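Local atomic coordinates of hypothetical protein (Pseudomonas aeruginosa, PDB entry 1U69), a protein that is of unknown function but has the PhnB-like, glyoxalase-type fold and has been proposed as a potential drug-resistance protein. Residues 7-12 with 59-64; 35-40 with 51-56; 74-79 with 109-114; 81-86 with 121-126. All blocks are in the same frame, centred on the assembly; numbering follows the deposited sequence.

Interaction 1: 7-12 with 59-64; sequences NTICLW and MGIPCL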
loop_
_atom_site.group_PDB
_atom_site.type_symbol
_atom_site.label_atom_id
_atom_site.label_comp_id
_atom_site.label_asym_id
_atom_site.label_seq_id
_atom_site.Cartn_x
_atom_site.Cartn_y
_atom_site.Cartn_z
ATOM N N ASN A 7 -4.243 8.671 8.545
ATOM C CA ASN A 7 -2.910 8.869 9.113
ATOM C C ASN A 7 -2.036 9.521 8.050
ATOM O O ASN A 7 -1.885 8.998 6.948
ATOM C CB ASN A 7 -2.323 7.519 9.567
ATOM C CG ASN A 7 -0.992 7.663 10.298
ATOM O OD1 ASN A 7 -0.674 8.733 10.800
ATOM N ND2 ASN A 7 -0.197 6.582 10.345
ATOM N N THR A 8 -1.485 10.676 8.384
ATOM C CA THR A 8 -0.708 11.497 7.451
ATOM C C THR A 8 0.688 11.718 8.019
ATOM O O THR A 8 0.836 11.980 9.206
ATOM C CB THR A 8 -1.425 12.856 7.264
ATOM O OG1 THR A 8 -2.757 12.638 6.757
ATOM C CG2 THR A 8 -0.732 13.731 6.227
ATOM N N ILE A 9 1.709 11.596 7.180
ATOM C CA ILE A 9 3.096 11.829 7.587
ATOM C C ILE A 9 3.318 13.338 7.607
ATOM O O ILE A 9 3.252 13.956 6.558
ATOM C CB ILE A 9 4.069 11.130 6.595
ATOM C CG1 ILE A 9 4.082 9.605 6.778
ATOM C CG2 ILE A 9 5.525 11.626 6.783
ATOM C CD1 ILE A 9 2.767 8.916 6.848
ATOM N N CYS A 10 3.586 13.920 8.778
ATOM C CA CYS A 10 3.787 15.366 8.932
ATOM C C CYS A 10 5.272 15.674 9.081
ATOM O O CYS A 10 5.918 15.166 9.981
ATOM C CB CYS A 10 3.016 15.882 10.149
ATOM S SG CYS A 10 3.038 17.669 10.333
ATOM N N LEU A 11 5.804 16.485 8.171
ATOM C CA LEU A 11 7.221 16.815 8.151
ATOM C C LEU A 11 7.374 18.307 8.380
ATOM O O LEU A 11 6.670 19.103 7.763
ATOM C CB LEU A 11 7.827 16.426 6.811
ATOM C CG LEU A 11 7.829 14.913 6.567
ATOM C CD1 LEU A 11 8.123 14.639 5.111
ATOM C CD2 LEU A 11 8.830 14.234 7.484
ATOM N N TRP A 12 8.304 18.662 9.267
ATOM C CA TRP A 12 8.529 20.041 9.712
ATOM C C TRP A 12 9.489 20.740 8.760
ATOM O O TRP A 12 10.535 20.190 8.409
ATOM C CB TRP A 12 9.121 20.017 11.127
ATOM C CG TRP A 12 9.072 21.296 11.903
ATOM C CD1 TRP A 12 9.843 22.403 11.717
ATOM C CD2 TRP A 12 8.234 21.571 13.022
ATOM N NE1 TRP A 12 9.524 23.357 12.651
ATOM C CE2 TRP A 12 8.540 22.875 13.467
ATOM C CE3 TRP A 12 7.253 20.852 13.701
ATOM C CZ2 TRP A 12 7.890 23.473 14.543
ATOM C CZ3 TRP A 12 6.603 21.449 14.775
ATOM C CH2 TRP A 12 6.921 22.747 15.179
HETATM N N MSE A 59 4.465 8.722 -3.687
HETATM C CA MSE A 59 4.502 7.285 -3.937
HETATM C C MSE A 59 3.614 6.488 -2.965
HETATM O O MSE A 59 4.052 5.492 -2.384
HETATM C CB MSE A 59 5.952 6.797 -3.886
HETATM C CG MSE A 59 6.796 7.339 -5.024
HETATM SE SE MSE A 59 8.687 7.033 -4.769
HETATM C CE MSE A 59 9.100 8.404 -3.389
ATOM N N GLY A 60 2.364 6.922 -2.827
ATOM C CA GLY A 60 1.374 6.190 -2.044
ATOM C C GLY A 60 1.207 6.682 -0.624
ATOM O O GLY A 60 0.272 6.247 0.071
ATOM N N ILE A 61 2.085 7.597 -0.191
ATOM C CA ILE A 61 2.099 8.068 1.192
ATOM C C ILE A 61 1.511 9.477 1.289
ATOM O O ILE A 61 2.051 10.422 0.691
ATOM C CB ILE A 61 3.548 8.091 1.771
ATOM C CG1 ILE A 61 4.213 6.717 1.674
ATOM C CG2 ILE A 61 3.535 8.562 3.208
ATOM C CD1 ILE A 61 3.494 5.618 2.363
ATOM N N PRO A 62 0.434 9.638 2.053
ATOM C CA PRO A 62 -0.134 10.969 2.286
ATOM C C PRO A 62 0.720 11.756 3.279
ATOM O O PRO A 62 1.036 11.231 4.353
ATOM C CB PRO A 62 -1.519 10.663 2.879
ATOM C CG PRO A 62 -1.344 9.335 3.574
ATOM C CD PRO A 62 -0.337 8.583 2.738
ATOM N N CYS A 63 1.092 12.977 2.912
ATOM C CA CYS A 63 1.991 13.793 3.713
ATOM C C CYS A 63 1.445 15.188 3.912
ATOM O O CYS A 63 0.578 15.642 3.163
ATOM C CB CYS A 63 3.363 13.891 3.060
ATOM S SG CYS A 63 4.228 12.341 2.792
ATOM N N LEU A 64 1.958 15.842 4.955
ATOM C CA LEU A 64 1.675 17.238 5.258
ATOM C C LEU A 64 3.020 17.898 5.559
ATOM O O LEU A 64 3.773 17.397 6.393
ATOM C CB LEU A 64 0.757 17.328 6.486
ATOM C CG LEU A 64 0.141 18.690 6.821
ATOM C CD1 LEU A 64 -0.968 19.013 5.823
ATOM C CD2 LEU A 64 -0.387 18.701 8.255
#
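Ile9 O is met by two neighbouring groups of the opposite strand, the amide of Leu64 and the CA of Cys63. Leu64 N donates to it at 2.8 Å, tilted 28° from the carbonyl plane, and Cys63 CA lies 3.1 Å from Ile9 O in a C-H...O contact. The pattern repeats one step further on, where Leu64 O takes Leu11 N at 2.8 Å in a bond with a C=O...N angle of 172°, and Cys10 CA adds a weaker C-H...O contact. At the other end Ile9 N donates to Pro62 O at 2.9 Å. Together these bonds describe a parallel pairing, Ile9 beside Cys63 and Cys10 beside Leu64.

The side chains split between two faces. On the one bearing Ile9 and Cys63, Ile9 CD1 meets the CG2 branch of Ile61 at 3.7 Å, the two chains crossing obliquely. On the opposite face, Cys10 SG lies anti to its backbone N (chi1 -174°) and approaches Leu64 CD2, 4.1 Å away. Thr8 CG2 rests against the Cys63-Leu64 peptide, 3.5 Å from Cys63 C.

This is the first-with-last strand pairing expected of a beta-alpha-beta-beta-beta module of the glyoxalase superfamily. Strand 61-67 lies between 7-13 and 51-58, Phe80 of strand 78-84 touches both Leu11 and Cys63, and residues 7-11 also pair antiparallel with a strand of the second subunit.

Interaction 2: 35-40 with 51-56; sequences AVHRAP and VLTVEF
A classic beta bulge breaks the antiparallel pairing at His37, whose carbonyl oxygen serves two successive amides of the facing strand. Leu52 N reaches His37 O at 2.8 Å and Thr53 N reaches it at 3.2 Å, both in the carbonyl plane. The extra residue shifts the register by one, so that Arg38 faces Val51, and Leu52 (psi -55°) leaves the regular strand conformation. Its CB then points toward the other strand and packs on Ala39, CB to CB at 4.1 Å.

Before the bulge the ladder is regular, with Ala35 opposite Glu55 and Val36 opposite Val54. Val36 CG1 meets Val51 CG2 at 3.9 Å, the two side chains crossing at about a right angle. That same Val51 methyl lies over one face of the Arg38 guanidinium, whose NH1 is bonded to Gly49 O.

Ala35, His37, Thr53 and Glu55 share the other face. Thr53 OG1 sits at the edge of the imidazole, 3.3 Å from His37 CD2. Nearby, Ala130 of the second subunit packs on His37. Glu55 reaches alongside Ala35 CB to offer OE2 to His37 NE2 at 2.5 Å, through its anti lone pair and exactly in the ring plane. Carboxylate and ring are only 23° from coplanar, so this short, straight bond (172°) probably fixes the rotation of the imidazole and favours the proton on NE2.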
loop_
_atom_site.group_PDB
_atom_site.type_symbol
_atom_site.label_atom_id
_atom_site.label_comp_id
_atom_site.label_asym_id
_atom_site.label_seq_id
_atom_site.Cartn_x
_atom_site.Cartn_y
_atom_site.Cartn_z
ATOM N N ALA A 35 -2.866 20.384 -1.872
ATOM C CA ALA A 35 -3.550 21.551 -1.310
ATOM C C ALA A 35 -2.592 22.412 -0.514
ATOM O O ALA A 35 -1.633 21.917 0.053
ATOM C CB ALA A 35 -4.688 21.122 -0.433
ATOM N N VAL A 36 -2.856 23.716 -0.500
ATOM C CA VAL A 36 -2.058 24.677 0.252
ATOM C C VAL A 36 -2.990 25.384 1.216
ATOM O O VAL A 36 -4.065 25.854 0.811
ATOM C CB VAL A 36 -1.387 25.667 -0.698
ATOM C CG1 VAL A 36 -0.581 26.719 0.061
ATOM C CG2 VAL A 36 -0.505 24.903 -1.675
ATOM N N HIS A 37 -2.595 25.418 2.489
ATOM C CA HIS A 37 -3.425 25.959 3.561
ATOM C C HIS A 37 -2.703 27.126 4.193
ATOM O O HIS A 37 -1.601 26.980 4.721
ATOM C CB HIS A 37 -3.703 24.906 4.622
ATOM C CG HIS A 37 -4.442 23.715 4.098
ATOM N ND1 HIS A 37 -5.694 23.817 3.533
ATOM C CD2 HIS A 37 -4.100 22.408 4.028
ATOM C CE1 HIS A 37 -6.095 22.622 3.141
ATOM N NE2 HIS A 37 -5.147 21.747 3.431
ATOM N N ARG A 38 -3.333 28.290 4.160
ATOM C CA ARG A 38 -2.696 29.483 4.675
ATOM C C ARG A 38 -3.067 29.712 6.132
ATOM O O ARG A 38 -4.107 29.249 6.594
ATOM C CB ARG A 38 -3.023 30.689 3.786
ATOM C CG ARG A 38 -2.159 30.658 2.530
ATOM C CD ARG A 38 -2.599 31.531 1.389
ATOM N NE ARG A 38 -1.850 31.182 0.179
ATOM C CZ ARG A 38 -0.575 31.511 -0.065
ATOM N NH1 ARG A 38 0.135 32.230 0.801
ATOM N NH2 ARG A 38 -0.002 31.128 -1.200
ATOM N N ALA A 39 -2.177 30.384 6.860
ATOM C CA ALA A 39 -2.345 30.619 8.291
ATOM C C ALA A 39 -3.491 31.603 8.500
ATOM O O ALA A 39 -3.483 32.677 7.899
ATOM C CB ALA A 39 -1.079 31.173 8.875
ATOM N N PRO A 40 -4.484 31.246 9.315
ATOM C CA PRO A 40 -5.614 32.159 9.545
ATOM C C PRO A 40 -5.274 33.298 10.495
ATOM O O PRO A 40 -6.034 34.258 10.558
ATOM C CB PRO A 40 -6.709 31.251 10.120
ATOM C CG PRO A 40 -6.021 30.051 10.648
ATOM C CD PRO A 40 -4.657 29.960 10.012
ATOM N N VAL A 51 1.932 30.513 4.025
ATOM C CA VAL A 51 1.672 29.079 3.907
ATOM C C VAL A 51 1.915 28.419 5.271
ATOM O O VAL A 51 3.002 28.537 5.850
ATOM C CB VAL A 51 2.562 28.418 2.830
ATOM C CG1 VAL A 51 2.393 26.882 2.846
ATOM C CG2 VAL A 51 2.258 28.983 1.440
ATOM N N LEU A 52 0.885 27.767 5.799
ATOM C CA LEU A 52 0.988 27.081 7.084
ATOM C C LEU A 52 1.250 25.589 6.869
ATOM O O LEU A 52 2.211 25.037 7.416
ATOM C CB LEU A 52 -0.278 27.303 7.916
ATOM C CG LEU A 52 -0.364 26.610 9.274
ATOM C CD1 LEU A 52 0.754 27.084 10.165
ATOM C CD2 LEU A 52 -1.711 26.861 9.922
ATOM N N THR A 53 0.393 24.934 6.091
ATOM C CA THR A 53 0.642 23.545 5.691
ATOM C C THR A 53 0.422 23.327 4.205
ATOM O O THR A 53 -0.294 24.076 3.534
ATOM C CB THR A 53 -0.234 22.536 6.451
ATOM O OG1 THR A 53 -1.630 22.797 6.204
ATOM C CG2 THR A 53 -0.037 22.623 7.957
ATOM N N VAL A 54 1.010 22.242 3.720
ATOM C CA VAL A 54 0.844 21.806 2.337
ATOM C C VAL A 54 0.567 20.304 2.359
ATOM O O VAL A 54 1.368 19.532 2.893
ATOM C CB VAL A 54 2.113 22.058 1.513
ATOM C CG1 VAL A 54 1.900 21.595 0.085
ATOM C CG2 VAL A 54 2.542 23.544 1.561
ATOM N N GLU A 55 -0.568 19.900 1.807
ATOM C CA GLU A 55 -0.861 18.479 1.634
ATOM C C GLU A 55 -0.194 18.007 0.358
ATOM O O GLU A 55 -0.278 18.661 -0.669
ATOM C CB GLU A 55 -2.365 18.220 1.569
ATOM C CG GLU A 55 -3.160 18.609 2.807
ATOM C CD GLU A 55 -4.650 18.371 2.610
ATOM O OE1 GLU A 55 -5.025 17.274 2.144
ATOM O OE2 GLU A 55 -5.441 19.275 2.881
ATOM N N PHE A 56 0.497 16.874 0.428
ATOM C CA PHE A 56 1.096 16.274 -0.756
ATOM C C PHE A 56 1.154 14.769 -0.615
ATOM O O PHE A 56 0.891 14.252 0.458
ATOM C CB PHE A 56 2.473 16.887 -1.065
ATOM C CG PHE A 56 3.568 16.588 -0.042
ATOM C CD1 PHE A 56 4.482 15.562 -0.254
ATOM C CD2 PHE A 56 3.725 17.384 1.090
ATOM C CE1 PHE A 56 5.504 15.317 0.670
ATOM C CE2 PHE A 56 4.762 17.153 1.980
ATOM C CZ PHE A 56 5.637 16.121 1.767
#

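Interaction 3: 74-79 with 109-114; sequences HSEAFS and WCRDKW
Trp109 lays the six-membered end of its indole obliquely against Glu76 and Ser79, and here the contact is close. Glu76 CG comes to 3.6 Å from Trp109 CZ3, while Ser79 OG stands 3.5 Å from Trp109 CH2. The serine oxygen lies between its own backbone N and carbonyl carbon (chi1 57°), and it is bonded to Gln119 NE2 as well as touching the indole.

Beyond this corner the grip slackens. The Glu76 chain, bent at chi2 (90°), turns its carboxylate to Arg111, and the salt bridge from Arg111 NH1 to Glu76 OE2 is a long 3.2 Å. OE2 lies in the guanidinium plane, but the two flat groups stand nearly perpendicular, 86° apart. At the far end a water takes the place of a direct polar bond: it accepts from His74 N at 3.0 Å and donates to Trp114 O at 3.1 Å. Besides this there is the edge of the imidazole, with His74 CD2 3.5 Å from that same carbonyl oxygen; His74 NE2 is bonded to Trp12 O.

No backbone hydrogen bond joins the two segments, because strand 117-122 runs between 78-84 and 109-111, and its Ser117 touches Glu76, Ser79 and Arg111. Asp112 OD1 accepts from Trp114 N at 2.9 Å, forming an Asx turn where the chain leaves strand 109-111 in the second beta-alpha-beta-beta-beta module of this glyoxalase-like fold.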
loop_
_atom_site.group_PDB
_atom_site.type_symbol
_atom_site.label_atom_id
_atom_site.label_comp_id
_atom_site.label_asym_id
_atom_site.label_seq_id
_atom_site.Cartn_x
_atom_site.Cartn_y
_atom_site.Cartn_z
ATOM N N HIS A 74 15.526 17.742 11.546
ATOM C CA HIS A 74 15.385 16.333 11.137
ATOM C C HIS A 74 16.619 15.503 11.504
ATOM O O HIS A 74 17.717 16.020 11.679
ATOM C CB HIS A 74 15.113 16.217 9.617
ATOM C CG HIS A 74 13.760 16.717 9.230
ATOM N ND1 HIS A 74 12.603 16.043 9.548
ATOM C CD2 HIS A 74 13.370 17.867 8.629
ATOM C CE1 HIS A 74 11.561 16.753 9.152
ATOM N NE2 HIS A 74 11.997 17.864 8.599
ATOM N N SER A 75 16.415 14.198 11.616
ATOM C CA SER A 75 17.515 13.244 11.698
ATOM C C SER A 75 17.115 11.884 11.171
ATOM O O SER A 75 15.956 11.669 10.827
ATOM C CB SER A 75 18.016 13.106 13.132
ATOM O OG SER A 75 17.222 12.196 13.881
ATOM N N GLU A 76 18.079 10.971 11.157
ATOM C CA GLU A 76 17.904 9.638 10.592
ATOM C C GLU A 76 16.934 8.777 11.390
ATOM O O GLU A 76 16.644 7.664 10.985
ATOM C CB GLU A 76 19.238 8.899 10.529
ATOM C CG GLU A 76 20.134 9.382 9.395
ATOM C CD GLU A 76 21.048 10.519 9.773
ATOM O OE1 GLU A 76 20.847 11.185 10.816
ATOM O OE2 GLU A 76 21.995 10.779 8.964
ATOM N N ALA A 77 16.467 9.278 12.528
ATOM C CA ALA A 77 15.407 8.603 13.276
ATOM C C ALA A 77 14.190 8.337 12.384
ATOM O O ALA A 77 13.503 7.323 12.546
ATOM C CB ALA A 77 15.016 9.416 14.509
ATOM N N PHE A 78 13.950 9.233 11.426
ATOM C CA PHE A 78 12.928 9.025 10.393
ATOM C C PHE A 78 13.568 9.038 9.025
ATOM O O PHE A 78 14.436 9.880 8.751
ATOM C CB PHE A 78 11.864 10.119 10.435
ATOM C CG PHE A 78 11.036 10.188 9.185
ATOM C CD1 PHE A 78 9.960 9.358 9.009
ATOM C CD2 PHE A 78 11.355 11.069 8.164
ATOM C CE1 PHE A 78 9.204 9.421 7.836
ATOM C CE2 PHE A 78 10.635 11.111 7.001
ATOM C CZ PHE A 78 9.557 10.296 6.832
ATOM N N SER A 79 13.112 8.144 8.151
ATOM C CA SER A 79 13.467 8.209 6.742
ATOM C C SER A 79 12.370 7.588 5.871
ATOM O O SER A 79 11.590 6.755 6.328
ATOM C CB SER A 79 14.799 7.494 6.457
ATOM O OG SER A 79 14.757 6.140 6.872
ATOM N N TRP A 109 21.403 5.536 1.942
ATOM C CA TRP A 109 20.908 6.721 2.629
ATOM C C TRP A 109 21.475 8.002 2.028
ATOM O O TRP A 109 22.665 8.087 1.697
ATOM C CB TRP A 109 21.284 6.670 4.106
ATOM C CG TRP A 109 20.614 5.570 4.916
ATOM C CD1 TRP A 109 20.772 4.218 4.786
ATOM C CD2 TRP A 109 19.718 5.761 6.014
ATOM N NE1 TRP A 109 20.017 3.556 5.729
ATOM C CE2 TRP A 109 19.358 4.484 6.497
ATOM C CE3 TRP A 109 19.168 6.896 6.637
ATOM C CZ2 TRP A 109 18.475 4.311 7.574
ATOM C CZ3 TRP A 109 18.294 6.719 7.713
ATOM C CH2 TRP A 109 17.965 5.436 8.161
ATOM N N CYS A 110 20.621 9.011 1.943
ATOM C CA CYS A 110 20.998 10.359 1.576
ATOM C C CYS A 110 20.035 11.333 2.265
ATOM O O CYS A 110 19.147 10.920 3.035
ATOM C CB CYS A 110 20.985 10.507 0.054
ATOM S SG CYS A 110 19.377 10.194 -0.704
ATOM N N ARG A 111 20.255 12.621 2.060
ATOM C CA ARG A 111 19.506 13.662 2.736
ATOM C C ARG A 111 19.130 14.745 1.748
ATOM O O ARG A 111 19.937 15.124 0.902
ATOM C CB ARG A 111 20.350 14.255 3.864
ATOM C CG ARG A 111 20.717 13.250 4.910
ATOM C CD ARG A 111 20.710 13.785 6.321
ATOM N NE ARG A 111 21.744 14.787 6.480
ATOM C CZ ARG A 111 22.878 14.622 7.152
ATOM N NH1 ARG A 111 23.150 13.472 7.780
ATOM N NH2 ARG A 111 23.744 15.622 7.192
ATOM N N ASP A 112 17.907 15.256 1.857
ATOM C CA ASP A 112 17.481 16.331 0.964
ATOM C C ASP A 112 17.858 17.714 1.510
ATOM O O ASP A 112 18.443 17.856 2.587
ATOM C CB ASP A 112 15.996 16.218 0.565
ATOM C CG ASP A 112 15.015 16.493 1.694
ATOM O OD1 ASP A 112 15.361 17.195 2.670
ATOM O OD2 ASP A 112 13.816 16.071 1.614
ATOM N N LYS A 113 17.515 18.727 0.721
ATOM C CA LYS A 113 17.833 20.116 1.007
ATOM C C LYS A 113 17.331 20.577 2.366
ATOM O O LYS A 113 17.932 21.468 2.963
ATOM C CB LYS A 113 17.196 20.985 -0.088
ATOM C CG LYS A 113 17.386 22.475 0.069
ATOM C CD LYS A 113 16.999 23.210 -1.203
ATOM C CE LYS A 113 17.265 24.697 -1.081
ATOM N NZ LYS A 113 16.615 25.455 -2.167
ATOM N N TRP A 114 16.239 19.970 2.845
ATOM C CA TRP A 114 15.552 20.381 4.074
ATOM C C TRP A 114 15.934 19.469 5.234
ATOM O O TRP A 114 15.415 19.600 6.339
ATOM C CB TRP A 114 14.030 20.427 3.812
ATOM C CG TRP A 114 13.772 21.299 2.623
ATOM C CD1 TRP A 114 13.714 22.663 2.613
ATOM C CD2 TRP A 114 13.679 20.889 1.254
ATOM N NE1 TRP A 114 13.550 23.124 1.327
ATOM C CE2 TRP A 114 13.518 22.056 0.473
ATOM C CE3 TRP A 114 13.680 19.651 0.606
ATOM C CZ2 TRP A 114 13.377 22.016 -0.907
ATOM C CZ3 TRP A 114 13.545 19.613 -0.757
ATOM C CH2 TRP A 114 13.400 20.791 -1.506
HETATM O O HOH W 1 16.239 19.679 9.351
#

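Interaction 4: 81-86 with 121-126; sequences QVATDD and TPRVLS
Val82 O accepts from Thr121 N at 2.9 Å, nearly straight, in the parallel first-with-last strand pairing of the second beta-alpha-beta-beta-beta module. Thr84 N then reaches Thr121 O at 3.2 Å from 52° above the carbonyl plane. The third bond, from Arg123 N to Thr84 O at 2.9 Å, completes the Thr84-Pro122 pair, and its donor is already the first residue of helix 123-129.

Over this backbone the Arg123 chain, extended from CG to NE, carries its guanidinium across Ala83, whose CB lies 3.7 Å above the centre of the group. NH1 binds Asp85 OD1 at 2.9 Å, approaching it from above the carboxylate plane. On the other face Thr84 OG1 touches Pro122 CA at 3.3 Å and is bonded to Thr90 OG1 of helix 87-99.

Further out, a third subunit engages both charged ends: its Arg57 forms a salt bridge with Asp85 OD2, and its Asp30 with Arg123 NH2. The second subunit adds Lys6, which donates to Ala83 O. Where strand gives way to helix, one water donates to Thr84 O at 3.0 Å and accepts from Val124 N at 3.2 Å.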
loop_
_atom_site.group_PDB
_atom_site.type_symbol
_atom_site.label_atom_id
_atom_site.label_comp_id
_atom_site.label_asym_id
_atom_site.label_seq_id
_atom_site.Cartn_x
_atom_site.Cartn_y
_atom_site.Cartn_z
ATOM N N GLN A 81 12.008 5.080 2.826
ATOM C CA GLN A 81 12.747 4.084 2.065
ATOM C C GLN A 81 12.017 3.800 0.755
ATOM O O GLN A 81 10.915 3.307 0.731
ATOM C CB GLN A 81 12.934 2.792 2.854
ATOM C CG GLN A 81 13.778 1.773 2.118
ATOM C CD GLN A 81 14.028 0.532 2.937
ATOM O OE1 GLN A 81 14.989 0.467 3.721
ATOM N NE2 GLN A 81 13.196 -0.457 2.757
ATOM N N VAL A 82 12.670 4.150 -0.349
ATOM C CA VAL A 82 12.098 4.076 -1.678
ATOM C C VAL A 82 12.694 2.867 -2.376
ATOM O O VAL A 82 13.907 2.752 -2.507
ATOM C CB VAL A 82 12.411 5.354 -2.498
ATOM C CG1 VAL A 82 11.854 5.222 -3.908
ATOM C CG2 VAL A 82 11.864 6.604 -1.791
ATOM N N ALA A 83 11.828 1.961 -2.795
ATOM C CA ALA A 83 12.237 0.725 -3.453
ATOM C C ALA A 83 12.441 0.993 -4.933
ATOM O O ALA A 83 11.555 1.534 -5.585
ATOM C CB ALA A 83 11.195 -0.335 -3.260
ATOM N N THR A 84 13.602 0.621 -5.469
ATOM C CA THR A 84 13.854 0.840 -6.910
ATOM C C THR A 84 14.023 -0.495 -7.647
ATOM O O THR A 84 14.483 -1.488 -7.086
ATOM C CB THR A 84 15.063 1.771 -7.145
ATOM O OG1 THR A 84 16.219 1.285 -6.447
ATOM C CG2 THR A 84 14.824 3.142 -6.548
ATOM N N ASP A 85 13.641 -0.539 -8.925
ATOM C CA ASP A 85 13.708 -1.798 -9.673
ATOM C C ASP A 85 14.940 -1.951 -10.565
ATOM O O ASP A 85 15.213 -3.052 -11.026
ATOM C CB ASP A 85 12.467 -1.985 -10.546
ATOM C CG ASP A 85 11.366 -2.757 -9.850
ATOM O OD1 ASP A 85 11.602 -3.354 -8.763
ATOM O OD2 ASP A 85 10.225 -2.816 -10.348
ATOM N N ASP A 86 15.667 -0.868 -10.811
ATOM C CA ASP A 86 16.898 -0.960 -11.599
ATOM C C ASP A 86 17.895 0.155 -11.285
ATOM O O ASP A 86 17.606 1.054 -10.493
ATOM C CB ASP A 86 16.571 -1.009 -13.103
ATOM C CG ASP A 86 15.784 0.198 -13.599
ATOM O OD1 ASP A 86 15.880 1.312 -13.046
ATOM O OD2 ASP A 86 15.042 0.126 -14.596
ATOM N N THR A 121 16.753 2.407 -2.200
ATOM C CA THR A 121 17.071 1.022 -1.852
ATOM C C THR A 121 16.554 0.057 -2.912
ATOM O O THR A 121 15.368 -0.242 -2.962
ATOM C CB THR A 121 16.426 0.674 -0.496
ATOM O OG1 THR A 121 16.844 1.620 0.493
ATOM C CG2 THR A 121 16.901 -0.681 0.029
ATOM N N PRO A 122 17.434 -0.440 -3.770
ATOM C CA PRO A 122 17.007 -1.422 -4.770
ATOM C C PRO A 122 16.291 -2.616 -4.134
ATOM O O PRO A 122 16.740 -3.110 -3.105
ATOM C CB PRO A 122 18.330 -1.836 -5.413
ATOM C CG PRO A 122 19.185 -0.650 -5.256
ATOM C CD PRO A 122 18.860 -0.101 -3.896
ATOM N N ARG A 123 15.172 -3.061 -4.711
ATOM C CA ARG A 123 14.483 -4.234 -4.176
ATOM C C ARG A 123 15.430 -5.448 -4.104
ATOM O O ARG A 123 15.294 -6.291 -3.224
ATOM C CB ARG A 123 13.252 -4.580 -5.022
ATOM C CG ARG A 123 12.055 -3.694 -4.747
ATOM C CD ARG A 123 10.684 -4.359 -5.031
ATOM N NE ARG A 123 9.556 -3.452 -4.775
ATOM C CZ ARG A 123 9.224 -2.442 -5.565
ATOM N NH1 ARG A 123 9.927 -2.191 -6.662
ATOM N NH2 ARG A 123 8.200 -1.662 -5.262
ATOM N N VAL A 124 16.372 -5.513 -5.037
ATOM C CA VAL A 124 17.404 -6.565 -5.061
ATOM C C VAL A 124 18.172 -6.635 -3.725
ATOM O O VAL A 124 18.454 -7.724 -3.205
ATOM C CB VAL A 124 18.395 -6.336 -6.254
ATOM C CG1 VAL A 124 19.653 -7.215 -6.125
ATOM C CG2 VAL A 124 17.707 -6.583 -7.580
ATOM N N LEU A 125 18.495 -5.471 -3.165
ATOM C CA LEU A 125 19.213 -5.384 -1.898
ATOM C C LEU A 125 18.357 -5.830 -0.718
ATOM O O LEU A 125 18.799 -6.612 0.119
ATOM C CB LEU A 125 19.707 -3.949 -1.675
ATOM C CG LEU A 125 20.454 -3.656 -0.375
ATOM C CD1 LEU A 125 21.644 -4.599 -0.215
ATOM C CD2 LEU A 125 20.881 -2.203 -0.363
ATOM N N SER A 126 17.125 -5.323 -0.637
ATOM C CA SER A 126 16.234 -5.672 0.469
ATOM C C SER A 126 15.969 -7.176 0.557
ATOM O O SER A 126 15.960 -7.759 1.642
ATOM C CB SER A 126 14.909 -4.934 0.320
ATOM O OG SER A 126 15.129 -3.555 0.489
HETATM O O HOH W 2 16.425 -3.716 -7.690
#

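In the fold
From the N terminus, strand 7-13 opens interaction 1, which closes only when 59-64 returns beside it. Within that loop, after helix 17-27, interaction 2 closes the shorter one between 35-40 and 51-56. Both belong to one mixed sheet, joined where strands 51-58 and 61-67 meet. The chain then passes to the second sheet, where interactions 3 and 4 cross: 74-79 and 81-86 come first, followed by 109-114 and 121-126, with helix 87-99 inside both loops. Trp12 and Leu11 reach His74 and Phe78, linking interactions 1 and 3, while interactions 2 and 4 lie about 32 Å apart between centres. All four touch the second subunit.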